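Local coordinates for protein induced by osmotic stress (Scheffersomyces stipitis, PDB 5YWN) that probably reduces carbonyl compounds, haloketones among them, to alcohols with NADPH, as a member of the dihydroflavonol-4-reductase subfamily, at residues R119-T123 and H245-K251; M1-V7 and G26-S32. The protein carries 1 engineered substitution. All coordinates share one frame; numbering follows the deposited sequence.

Contact 1 (R119-T123 and H245-K251); sequences RVVYT and HLAAFEK. With NAP (NADP nicotinamide-adenine-dinucleotide phosphate), chain B.
NH2 of Arg119 gives hydrogen bonds to two carbonyls at the C-terminal end of helix 238-250. Arg119 NH2 to Lys251 O is 2.8 Å. Arg119 NH2 to Ala248 O is 2.9 Å. Both bonds are fairly straight, though NH2 stands above both carbonyl planes. Phe249 O sits over one guanidinium face, 3.1 Å from Arg119 CZ, too poorly angled to bond. Bends at chi2 and chi3 fold the arginine chain over Phe249 O. A water joins NH1 to Glu250 O. The positive charge of Arg119 probably suits the partly negative C-terminal end of the helix dipole.

The helix lies on one side of the central parallel sheet of a Rossmann-type domain, running roughly antiparallel to strand 119-123 at 148°. Between Arg119 and Thr123, Val121 packs on the helix. Both its methyls reach Ala248 CB, and CG2 also meets Phe249 CB. Val121 CG1 also comes 3.8 Å from His245 CD2.

At the cofactor end, Thr123 OG1 and His245 NE2 share a 2.8 Å hydrogen bond at the imidazole edge. His245 ND1 bonds to Val241 O. With chi1 at -50°, Thr123 turns OG1 to the histidine and CG2 to the nicotinamide ribose of NADP, 3.3 Å from its O4D.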
loop_
_atom_site.group_PDB
_atom_site.type_symbol
_atom_site.label_atom_id
_atom_site.label_comp_id
_atom_site.label_asym_id
_atom_site.label_seq_id
_atom_site.Cartn_x
_atom_site.Cartn_y
_atom_site.Cartn_z
ATOM N N ARG A 119 3.888 -11.501 -15.162
ATOM C CA ARG A 119 3.959 -11.229 -13.748
ATOM C C ARG A 119 2.758 -10.447 -13.234
ATOM O O ARG A 119 2.316 -9.554 -13.854
ATOM C CB ARG A 119 5.265 -10.564 -13.354
ATOM C CG ARG A 119 6.507 -11.331 -13.688
ATOM C CD ARG A 119 6.755 -12.450 -12.720
ATOM N NE ARG A 119 7.385 -11.987 -11.532
ATOM C CZ ARG A 119 8.679 -11.981 -11.337
ATOM N NH1 ARG A 119 9.460 -12.460 -12.236
ATOM N NH2 ARG A 119 9.169 -11.499 -10.250
ATOM N N VAL A 120 2.263 -10.866 -12.096
ATOM C CA VAL A 120 1.262 -10.189 -11.351
ATOM C C VAL A 120 1.718 -9.994 -9.893
ATOM O O VAL A 120 2.239 -10.899 -9.281
ATOM C CB VAL A 120 -0.062 -10.918 -11.388
ATOM C CG1 VAL A 120 -1.063 -10.281 -10.453
ATOM C CG2 VAL A 120 -0.582 -11.105 -12.802
ATOM N N VAL A 121 1.511 -8.795 -9.396
ATOM C CA VAL A 121 1.800 -8.468 -8.028
ATOM C C VAL A 121 0.529 -8.001 -7.364
ATOM O O VAL A 121 -0.111 -7.101 -7.822
ATOM C CB VAL A 121 2.864 -7.372 -7.877
ATOM C CG1 VAL A 121 3.219 -7.134 -6.446
ATOM C CG2 VAL A 121 4.050 -7.598 -8.723
ATOM N N TYR A 122 0.188 -8.627 -6.269
ATOM C CA TYR A 122 -0.932 -8.199 -5.508
ATOM C C TYR A 122 -0.479 -7.414 -4.278
ATOM O O TYR A 122 0.329 -7.861 -3.549
ATOM C CB TYR A 122 -1.782 -9.373 -5.093
ATOM C CG TYR A 122 -2.895 -8.991 -4.195
ATOM C CD1 TYR A 122 -3.914 -8.209 -4.655
ATOM C CD2 TYR A 122 -2.893 -9.340 -2.882
ATOM C CE1 TYR A 122 -4.929 -7.828 -3.859
ATOM C CE2 TYR A 122 -3.899 -8.965 -2.067
ATOM C CZ TYR A 122 -4.907 -8.188 -2.570
ATOM O OH TYR A 122 -5.882 -7.779 -1.804
ATOM N N THR A 123 -1.043 -6.246 -4.082
ATOM C CA THR A 123 -0.735 -5.441 -2.931
ATOM C C THR A 123 -1.614 -5.918 -1.737
ATOM O O THR A 123 -2.732 -5.625 -1.647
ATOM C CB THR A 123 -0.933 -3.920 -3.141
ATOM O OG1 THR A 123 -0.314 -3.461 -4.309
ATOM C CG2 THR A 123 -0.444 -3.128 -1.933
ATOM N N HIS A 245 7.529 -3.334 -4.930
ATOM C CA HIS A 245 6.698 -3.717 -6.045
ATOM C C HIS A 245 7.550 -3.953 -7.304
ATOM O O HIS A 245 7.367 -4.898 -7.965
ATOM C CB HIS A 245 5.558 -2.737 -6.266
ATOM C CG HIS A 245 4.396 -2.916 -5.340
ATOM N ND1 HIS A 245 4.430 -2.551 -4.026
ATOM C CD2 HIS A 245 3.182 -3.458 -5.538
ATOM C CE1 HIS A 245 3.282 -2.829 -3.467
ATOM N NE2 HIS A 245 2.504 -3.370 -4.366
ATOM N N LEU A 246 8.521 -3.099 -7.541
ATOM C CA LEU A 246 9.421 -3.269 -8.640
ATOM C C LEU A 246 10.211 -4.547 -8.550
ATOM O O LEU A 246 10.210 -5.305 -9.458
ATOM C CB LEU A 246 10.372 -2.118 -8.732
ATOM C CG LEU A 246 11.258 -2.082 -9.935
ATOM C CD1 LEU A 246 10.418 -1.790 -11.140
ATOM C CD2 LEU A 246 12.332 -1.041 -9.769
ATOM N N ALA A 247 10.771 -4.806 -7.398
ATOM C CA ALA A 247 11.468 -6.029 -7.134
ATOM C C ALA A 247 10.522 -7.207 -7.349
ATOM O O ALA A 247 10.895 -8.190 -7.886
ATOM C CB ALA A 247 11.950 -6.062 -5.711
ATOM N N ALA A 248 9.296 -7.044 -6.952
ATOM C CA ALA A 248 8.330 -8.106 -6.941
ATOM C C ALA A 248 8.046 -8.671 -8.317
ATOM O O ALA A 248 7.688 -9.781 -8.414
ATOM C CB ALA A 248 7.049 -7.692 -6.270
ATOM N N PHE A 249 8.124 -7.823 -9.330
ATOM C CA PHE A 249 8.026 -8.265 -10.698
ATOM C C PHE A 249 9.307 -8.445 -11.512
ATOM O O PHE A 249 9.309 -9.162 -12.453
ATOM C CB PHE A 249 6.940 -7.526 -11.459
ATOM C CG PHE A 249 7.302 -6.148 -11.954
ATOM C CD1 PHE A 249 7.942 -5.967 -13.143
ATOM C CD2 PHE A 249 6.897 -5.043 -11.285
ATOM C CE1 PHE A 249 8.223 -4.708 -13.591
ATOM C CE2 PHE A 249 7.137 -3.792 -11.752
ATOM C CZ PHE A 249 7.799 -3.618 -12.900
ATOM N N GLU A 250 10.339 -7.691 -11.188
ATOM C CA GLU A 250 11.644 -7.775 -11.815
ATOM C C GLU A 250 12.492 -8.973 -11.487
ATOM O O GLU A 250 13.132 -9.468 -12.318
ATOM C CB GLU A 250 12.432 -6.486 -11.655
ATOM C CG GLU A 250 11.906 -5.286 -12.397
ATOM C CD GLU A 250 12.858 -4.096 -12.433
ATOM O OE1 GLU A 250 12.761 -3.327 -13.347
ATOM O OE2 GLU A 250 13.664 -3.919 -11.573
ATOM N N LYS A 251 12.518 -9.383 -10.234
ATOM C CA LYS A 251 13.406 -10.430 -9.754
ATOM C C LYS A 251 12.838 -11.849 -9.850
ATOM O O LYS A 251 11.761 -12.104 -9.443
ATOM C CB LYS A 251 13.837 -10.179 -8.311
ATOM C CG LYS A 251 14.486 -8.855 -8.057
ATOM C CD LYS A 251 14.894 -8.708 -6.624
ATOM C CE LYS A 251 15.636 -7.424 -6.331
ATOM N NZ LYS A 251 16.967 -7.323 -6.928
HETATM P PA NAP B . -5.739 4.811 -0.816
HETATM O O1A NAP B . -4.728 5.930 -0.890
HETATM O O2A NAP B . -7.166 5.110 -0.420
HETATM O O5B NAP B . -5.759 4.055 -2.237
HETATM C C5B NAP B . -6.885 3.272 -2.625
HETATM C C4B NAP B . -7.154 3.457 -4.113
HETATM O O4B NAP B . -7.888 2.339 -4.622
HETATM C C3B NAP B . -7.971 4.712 -4.381
HETATM O O3B NAP B . -7.241 5.627 -5.203
HETATM C C2B NAP B . -9.236 4.254 -5.081
HETATM O O2B NAP B . -9.350 4.860 -6.366
HETATM C C1B NAP B . -9.130 2.742 -5.207
HETATM N N9A NAP B . -10.261 2.091 -4.499
HETATM C C8A NAP B . -10.482 2.130 -3.171
HETATM N N7A NAP B . -11.603 1.432 -2.852
HETATM C C5A NAP B . -12.115 0.932 -3.991
HETATM C C6A NAP B . -13.284 0.105 -4.367
HETATM N N6A NAP B . -14.157 -0.342 -3.431
HETATM N N1A NAP B . -13.452 -0.188 -5.675
HETATM C C2A NAP B . -12.598 0.245 -6.622
HETATM N N3A NAP B . -11.519 1.000 -6.345
HETATM C C4A NAP B . -11.227 1.370 -5.075
HETATM O O3 NAP B . -5.167 3.680 0.177
HETATM P PN NAP B . -3.583 3.421 0.293
HETATM O O1N NAP B . -3.158 3.719 1.711
HETATM O O2N NAP B . -2.903 4.122 -0.860
HETATM O O5D NAP B . -3.466 1.833 0.055
HETATM C C5D NAP B . -3.013 1.319 -1.196
HETATM C C4D NAP B . -3.048 -0.204 -1.174
HETATM O O4D NAP B . -1.970 -0.711 -0.380
HETATM C C3D NAP B . -4.347 -0.730 -0.584
HETATM O O3D NAP B . -5.083 -1.473 -1.561
HETATM C C2D NAP B . -3.957 -1.616 0.582
HETATM O O2D NAP B . -4.450 -2.947 0.396
HETATM C C1D NAP B . -2.437 -1.607 0.634
HETATM N N1N NAP B . -1.980 -1.169 1.956
HETATM C C2N NAP B . -1.743 0.130 2.180
HETATM C C3N NAP B . -1.310 0.567 3.427
HETATM C C7N NAP B . -1.046 2.023 3.669
HETATM O O7N NAP B . -0.911 2.424 4.813
HETATM N N7N NAP B . -0.965 2.844 2.623
HETATM C C4N NAP B . -1.123 -0.357 4.445
HETATM C C5N NAP B . -1.376 -1.697 4.188
HETATM C C6N NAP B . -1.807 -2.080 2.924
HETATM P P2B NAP B . -10.122 6.262 -6.541
HETATM O O1X NAP B . -10.614 6.230 -7.969
HETATM O O2X NAP B . -11.216 6.209 -5.503
HETATM O O3X NAP B . -9.058 7.300 -6.272
HETATM O O HOH W 1 12.344 -11.965 -13.151
#

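Contact 2 (M1-V7 and G26-S32); sequences MTTSVFV and GYKVVGS
Strands 4-7 and 28-32 run parallel, their axes 4.4 Å apart at closest and 23° from parallel, with Ser4, Val5, Phe6 and Val7 paired to Lys28, Val29, Val30 and Gly31. They are the two strands of the first beta-alpha-beta unit of the Rossmann-type domain, and helix 13-24 makes the crossover. Five backbone hydrogen bonds join them. The first is Lys28 N to Thr3 O and the last is Ser32 N to Val7 O. Val5, Val7, Lys28 and Val30 each use both N and O across the seam.

Ser4, Phe6, Lys28 and Val30 project from one face of the sheet. The anti placement of Phe6 CG to the backbone N (chi1 -162°) lays the ring against the neighbouring strand. Val30 O lies over one ring face, offset toward the rim. Phe6 CE2 meets Val30 CG1 at 3.7 Å, and Phe6 CE1 reaches Ser32 CB at 3.9 Å. The Phe6 ring also meets that of Phe77, almost parallel. Ser4 OG comes 3.5 Å from Lys28 CB.

Val5, Val7 and Val29 project from the other face, where Val22 of helix 13-24 touches Val5 and Val29. Val5 CG2 packs obliquely on Tyr27 CD1 at 3.8 Å. The tyrosine ring lies alongside Thr3, and Tyr27 CD1 is 3.7 Å from Thr3 CB. Thr3 O is at the ring edge. The tyrosine OH pairs with Glu250 of helix 238-250.

Gly26 ends helix 13-24 in a Schellman motif, with positive phi (92°), and the chain turns there into the second strand. At this more open end, Thr2 CG2 lies 3.4 Å from Gly26 O. A water accepts from Thr3 N at 3.0 Å and gives a weak bond to Gly26 O.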
loop_
_atom_site.group_PDB
_atom_site.type_symbol
_atom_site.label_atom_id
_atom_site.label_comp_id
_atom_site.label_asym_id
_atom_site.label_seq_id
_atom_site.Cartn_x
_atom_site.Cartn_y
_atom_site.Cartn_z
ATOM N N MET A 1 11.574 -2.891 -28.132
ATOM C CA MET A 1 10.525 -2.037 -27.616
ATOM C C MET A 1 10.373 -2.052 -26.071
ATOM O O MET A 1 10.872 -2.949 -25.404
ATOM C CB MET A 1 9.217 -2.474 -28.230
ATOM C CG MET A 1 8.101 -1.477 -28.143
ATOM S SD MET A 1 8.654 0.129 -28.692
ATOM C CE MET A 1 7.179 1.093 -28.343
ATOM N N THR A 2 9.666 -1.047 -25.562
ATOM C CA THR A 2 9.356 -0.829 -24.166
ATOM C C THR A 2 8.307 -1.780 -23.596
ATOM O O THR A 2 7.405 -2.153 -24.266
ATOM C CB THR A 2 8.831 0.604 -24.013
ATOM O OG1 THR A 2 9.824 1.507 -24.471
ATOM C CG2 THR A 2 8.498 0.933 -22.631
ATOM N N THR A 3 8.436 -2.124 -22.345
ATOM C CA THR A 3 7.434 -2.844 -21.615
ATOM C C THR A 3 6.381 -1.943 -20.954
ATOM O O THR A 3 6.692 -0.931 -20.403
ATOM C CB THR A 3 8.117 -3.623 -20.506
ATOM O OG1 THR A 3 9.164 -4.393 -21.059
ATOM C CG2 THR A 3 7.166 -4.496 -19.792
ATOM N N SER A 4 5.149 -2.379 -20.978
ATOM C CA SER A 4 4.073 -1.699 -20.315
ATOM C C SER A 4 3.632 -2.362 -19.001
ATOM O O SER A 4 3.471 -3.531 -18.925
ATOM C CB SER A 4 2.871 -1.555 -21.235
ATOM O OG SER A 4 3.008 -0.477 -22.043
ATOM N N VAL A 5 3.419 -1.554 -17.997
ATOM C CA VAL A 5 2.935 -2.006 -16.727
ATOM C C VAL A 5 1.516 -1.516 -16.445
ATOM O O VAL A 5 1.253 -0.386 -16.529
ATOM C CB VAL A 5 3.887 -1.590 -15.592
ATOM C CG1 VAL A 5 3.355 -2.001 -14.255
ATOM C CG2 VAL A 5 5.294 -2.060 -15.818
ATOM N N PHE A 6 0.628 -2.414 -16.089
ATOM C CA PHE A 6 -0.712 -2.046 -15.687
ATOM C C PHE A 6 -0.820 -1.871 -14.167
ATOM O O PHE A 6 -0.373 -2.717 -13.432
ATOM C CB PHE A 6 -1.732 -3.046 -16.176
ATOM C CG PHE A 6 -3.117 -2.536 -16.171
ATOM C CD1 PHE A 6 -3.779 -2.318 -15.008
ATOM C CD2 PHE A 6 -3.749 -2.235 -17.344
ATOM C CE1 PHE A 6 -5.050 -1.841 -15.020
ATOM C CE2 PHE A 6 -5.002 -1.736 -17.369
ATOM C CZ PHE A 6 -5.664 -1.546 -16.208
ATOM N N VAL A 7 -1.370 -0.761 -13.731
ATOM C CA VAL A 7 -1.557 -0.490 -12.319
ATOM C C VAL A 7 -3.010 -0.167 -11.989
ATOM O O VAL A 7 -3.498 0.854 -12.346
ATOM C CB VAL A 7 -0.662 0.658 -11.832
ATOM C CG1 VAL A 7 -0.875 0.936 -10.372
ATOM C CG2 VAL A 7 0.794 0.454 -12.157
ATOM N N GLY A 26 11.862 3.649 -17.118
ATOM C CA GLY A 26 11.589 3.466 -18.507
ATOM C C GLY A 26 10.424 2.621 -18.981
ATOM O O GLY A 26 10.196 2.510 -20.146
ATOM N N TYR A 27 9.667 2.068 -18.067
ATOM C CA TYR A 27 8.418 1.424 -18.399
ATOM C C TYR A 27 7.373 2.423 -18.801
ATOM O O TYR A 27 7.400 3.529 -18.423
ATOM C CB TYR A 27 7.908 0.632 -17.197
ATOM C CG TYR A 27 8.800 -0.473 -16.780
ATOM C CD1 TYR A 27 8.710 -1.702 -17.355
ATOM C CD2 TYR A 27 9.715 -0.292 -15.817
ATOM C CE1 TYR A 27 9.540 -2.722 -17.002
ATOM C CE2 TYR A 27 10.541 -1.298 -15.455
ATOM C CZ TYR A 27 10.436 -2.516 -16.057
ATOM O OH TYR A 27 11.227 -3.501 -15.701
ATOM N N LYS A 28 6.450 1.989 -19.603
ATOM C CA LYS A 28 5.210 2.638 -19.755
ATOM C C LYS A 28 4.209 2.127 -18.723
ATOM O O LYS A 28 4.350 1.075 -18.216
ATOM C CB LYS A 28 4.691 2.481 -21.157
ATOM C CG LYS A 28 5.239 3.467 -22.141
ATOM C CD LYS A 28 4.671 3.158 -23.489
ATOM C CE LYS A 28 5.030 4.148 -24.551
ATOM N NZ LYS A 28 6.068 3.632 -25.456
ATOM N N VAL A 29 3.187 2.909 -18.473
ATOM C CA VAL A 29 2.182 2.593 -17.530
ATOM C C VAL A 29 0.777 2.736 -18.073
ATOM O O VAL A 29 0.483 3.627 -18.746
ATOM C CB VAL A 29 2.354 3.437 -16.226
ATOM C CG1 VAL A 29 1.164 3.348 -15.322
ATOM C CG2 VAL A 29 3.610 3.052 -15.502
ATOM N N VAL A 30 -0.077 1.836 -17.679
ATOM C CA VAL A 30 -1.486 1.982 -17.874
ATOM C C VAL A 30 -2.185 1.850 -16.553
ATOM O O VAL A 30 -2.087 0.854 -15.921
ATOM C CB VAL A 30 -1.999 0.900 -18.838
ATOM C CG1 VAL A 30 -3.457 1.054 -19.154
ATOM C CG2 VAL A 30 -1.152 0.792 -20.074
ATOM N N GLY A 31 -2.902 2.859 -16.163
ATOM C CA GLY A 31 -3.567 2.897 -14.903
ATOM C C GLY A 31 -5.060 2.753 -14.965
ATOM O O GLY A 31 -5.653 3.275 -15.827
ATOM N N SER A 32 -5.646 2.014 -14.045
ATOM C CA SER A 32 -7.091 2.007 -13.871
ATOM C C SER A 32 -7.612 3.096 -12.916
ATOM O O SER A 32 -7.074 3.335 -11.884
ATOM C CB SER A 32 -7.676 0.648 -13.520
ATOM O OG SER A 32 -7.583 0.330 -12.201
HETATM O O HOH W 2 10.709 -0.665 -20.962
#

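Both contacts involve the same parallel sheet, but in different ways. Contact 1 is buried and lays a helix on an inner strand beside the cofactor. Contact 2 is partly buried and joins two neighbouring strands, with its start near the surface. Backbone bonds in regular register hold contact 2. In contact 1 side chains do the work, through an arginine at a helix end and a threonine-histidine pair. The two meet directly. Glu250 OE1 and Tyr27 OH are 2.8 Å apart in a probable hydrogen bond, and Phe249 CZ packs on Val5 CG2 at 4.1 Å. The C-terminal end of helix 238-250 thus belongs to contact 1 and also touches contact 2.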